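Local coordinates for uncharacterized protein (Enterococcus faecalis, PDB 4OBI) that is of unknown function but binds a zinc ion through a NusG domain II-like (DUF1312) domain, probably the part of a membrane protein outside its transmembrane helix, at residues Ile49-Gly53 with Asp54-Val58. Residues are numbered along the deposited sequence; the frame is centred on the assembly and turned at random.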
ATOM      1  N   ILE A  49      -1.064   5.920  -1.649  1.00 22.91           N
ATOM      2  CA  ILE A  49      -0.769   5.183  -0.427  1.00 23.82           C
ATOM      3  C   ILE A  49      -0.715   6.176   0.741  1.00 24.84           C
ATOM      4  O   ILE A  49      -0.187   7.293   0.611  1.00 26.67           O
ATOM      5  CB  ILE A  49       0.558   4.384  -0.551  1.00 24.30           C
ATOM      6  CG1 ILE A  49       0.383   3.133  -1.432  1.00 24.79           C
ATOM      7  CG2 ILE A  49       1.068   3.938   0.806  1.00 24.35           C
ATOM      8  CD1 ILE A  49      -0.036   3.386  -2.855  1.00 25.77           C
ATOM      9  N   GLU A  50      -1.282   5.774   1.874  1.00 23.42           N
ATOM     10  CA  GLU A  50      -1.210   6.565   3.094  1.00 24.87           C
ATOM     11  C   GLU A  50      -0.635   5.704   4.203  1.00 24.91           C
ATOM     12  O   GLU A  50      -1.165   4.642   4.501  1.00 23.86           O
ATOM     13  CB  GLU A  50      -2.592   7.059   3.492  1.00 25.72           C
ATOM     14  CG  GLU A  50      -2.584   8.049   4.649  1.00 28.03           C
ATOM     15  CD  GLU A  50      -3.978   8.438   5.092  1.00 29.93           C
ATOM     16  OE1 GLU A  50      -4.957   7.939   4.510  1.00 29.09           O
ATOM     17  OE2 GLU A  50      -4.102   9.243   6.036  1.00 32.72           O
ATOM     18  N   VAL A  51       0.456   6.168   4.799  1.00 25.56           N
ATOM     19  CA  VAL A  51       1.028   5.532   5.965  1.00 26.52           C
ATOM     20  C   VAL A  51       0.693   6.396   7.178  1.00 28.73           C
ATOM     21  O   VAL A  51       0.885   7.602   7.156  1.00 30.50           O
ATOM     22  CB  VAL A  51       2.552   5.375   5.840  1.00 28.27           C
ATOM     23  CG1 VAL A  51       3.134   4.809   7.131  1.00 30.65           C
ATOM     24  CG2 VAL A  51       2.899   4.504   4.638  1.00 27.59           C
ATOM     25  N   ASP A  52       0.163   5.768   8.217  1.00 29.42           N
ATOM     26  CA  ASP A  52      -0.168   6.463   9.458  1.00 31.51           C
ATOM     27  C   ASP A  52       0.441   5.688  10.622  1.00 32.43           C
ATOM     28  O   ASP A  52      -0.182   4.787  11.176  1.00 32.38           O
ATOM     29  CB  ASP A  52      -1.688   6.573   9.611  1.00 33.36           C
ATOM     30  CG  ASP A  52      -2.106   7.282  10.890  1.00 38.23           C
ATOM     31  OD1 ASP A  52      -1.450   8.273  11.284  1.00 39.10           O
ATOM     32  OD2 ASP A  52      -3.101   6.843  11.503  1.00 43.24           O
ATOM     33  N   GLY A  53       1.668   6.045  10.987  1.00 33.46           N
ATOM     34  CA  GLY A  53       2.397   5.318  12.017  1.00 34.52           C
ATOM     35  C   GLY A  53       2.682   3.873  11.629  1.00 33.36           C
ATOM     36  O   GLY A  53       3.554   3.598  10.811  1.00 32.88           O
ATOM     37  N   ASP A  54       1.938   2.947  12.227  1.00 33.10           N
ATOM     38  CA  ASP A  54       2.179   1.521  12.032  1.00 32.04           C
ATOM     39  C   ASP A  54       1.138   0.864  11.131  1.00 29.01           C
ATOM     40  O   ASP A  54       1.059  -0.357  11.064  1.00 27.89           O
ATOM     41  CB  ASP A  54       2.233   0.804  13.379  1.00 35.63           C
ATOM     42  CG  ASP A  54       0.941   0.934  14.172  1.00 38.23           C
ATOM     43  OD1 ASP A  54      -0.046   1.511  13.665  1.00 37.08           O
ATOM     44  OD2 ASP A  54       0.911   0.451  15.310  1.00 45.29           O
ATOM     45  N   ARG A  55       0.348   1.671  10.429  1.00 27.73           N
ATOM     46  CA  ARG A  55      -0.665   1.136   9.529  1.00 25.00           C
ATOM     47  C   ARG A  55      -0.589   1.810   8.165  1.00 23.19           C
ATOM     48  O   ARG A  55      -0.073   2.916   8.021  1.00 23.38           O
ATOM     49  CB  ARG A  55      -2.070   1.252  10.134  1.00 26.21           C
ATOM     50  CG  ARG A  55      -2.489   2.651  10.516  1.00 29.51           C
ATOM     51  CD  ARG A  55      -3.856   2.641  11.180  1.00 32.54           C
ATOM     52  NE  ARG A  55      -4.389   3.996  11.306  1.00 34.59           N
ATOM     53  CZ  ARG A  55      -5.678   4.290  11.459  1.00 37.10           C
ATOM     54  NH1 ARG A  55      -6.601   3.330  11.507  1.00 36.04           N
ATOM     55  NH2 ARG A  55      -6.044   5.560  11.568  1.00 41.31           N
ATOM     56  N   ILE A  56      -1.101   1.117   7.167  1.00 22.09           N
ATOM     57  CA  ILE A  56      -0.995   1.561   5.795  1.00 20.97           C
ATOM     58  C   ILE A  56      -2.270   1.233   5.026  1.00 20.37           C
ATOM     59  O   ILE A  56      -2.922   0.223   5.289  1.00 20.36           O
ATOM     60  CB  ILE A  56       0.237   0.922   5.113  1.00 20.61           C
ATOM     61  CG1 ILE A  56       0.471   1.536   3.730  1.00 21.12           C
ATOM     62  CG2 ILE A  56       0.106  -0.591   5.034  1.00 20.08           C
ATOM     63  CD1 ILE A  56       1.834   1.222   3.147  1.00 21.72           C
ATOM     64  N   ARG A  57      -2.625   2.107   4.090  1.00 20.56           N
ATOM     65  CA  ARG A  57      -3.765   1.862   3.202  1.00 19.20           C
ATOM     66  C   ARG A  57      -3.569   2.531   1.861  1.00 19.52           C
ATOM     67  O   ARG A  57      -2.648   3.327   1.679  1.00 19.95           O
ATOM     68  CB  ARG A  57      -5.057   2.384   3.840  1.00 20.22           C
ATOM     69  CG  ARG A  57      -5.144   3.904   3.965  1.00 22.01           C
ATOM     70  CD  ARG A  57      -6.540   4.360   4.370  1.00 23.79           C
ATOM     71  NE  ARG A  57      -6.603   5.803   4.584  1.00 25.84           N
ATOM     72  CZ  ARG A  57      -7.670   6.451   5.051  1.00 29.10           C
ATOM     73  NH1 ARG A  57      -8.790   5.792   5.335  1.00 29.31           N
ATOM     74  NH2 ARG A  57      -7.618   7.768   5.238  1.00 30.70           N
ATOM     75  N   VAL A  58      -4.445   2.185   0.923  1.00 18.86           N
ATOM     76  CA  VAL A  58      -4.640   2.982  -0.278  1.00 19.73           C
ATOM     77  C   VAL A  58      -5.790   3.935   0.031  1.00 21.16           C
ATOM     78  O   VAL A  58      -6.914   3.503   0.281  1.00 21.75           O
ATOM     79  CB  VAL A  58      -4.955   2.114  -1.507  1.00 19.05           C
ATOM     80  CG1 VAL A  58      -5.221   2.997  -2.722  1.00 19.42           C
ATOM     81  CG2 VAL A  58      -3.806   1.148  -1.784  1.00 19.88           C
TER
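Two salt bridges, Glu-50 with Arg-57 and Asp-52 with Arg-55, run side by side along one face of a tight beta hairpin. Arg-57 turns the NE side of its guanidinium to the acid, giving Glu-50 OE1 one bond from NE (2.7 Å) and another from NH2 (2.8 Å). The carboxylate is twisted 44° from the guanidinium plane; NE meets OE1 from above the carboxylate, whereas NH2 comes in on the syn lone pair of OE1. Glu-50 reaches this position fully extended, and His-34 holds its OE2, so both oxygens are engaged and the carboxylate's rotation is probably fixed. Arg-55 repeats the grip more loosely: Asp-52 OD2 lies 3.1 Å from NE, on the anti side, and 3.2 Å from NH2, nearly along the C-O axis. In both arginines CG sits between backbone N and carbonyl carbon (chi1 57° in Arg-55), standing the chain up beside its acid.

Backbone bonds join the same two pairs, and a type II' turn from Asp-52 to Arg-55 closes the hairpin, with Gly-53 at positive phi. On the other face, Ile-56 CD1 packs against both Ile-49 CG2 (3.7 Å) and Val-51 CG2 (3.8 Å).

Phe-26 of strand 21-28 and Ile-91 of strand 89-95 pack against this apolar face, Trp-73 lies over the charged one, making a cation-pi contact with Arg-55, and Val-58 touches zinc ligand Asp-68 on helix 67-71.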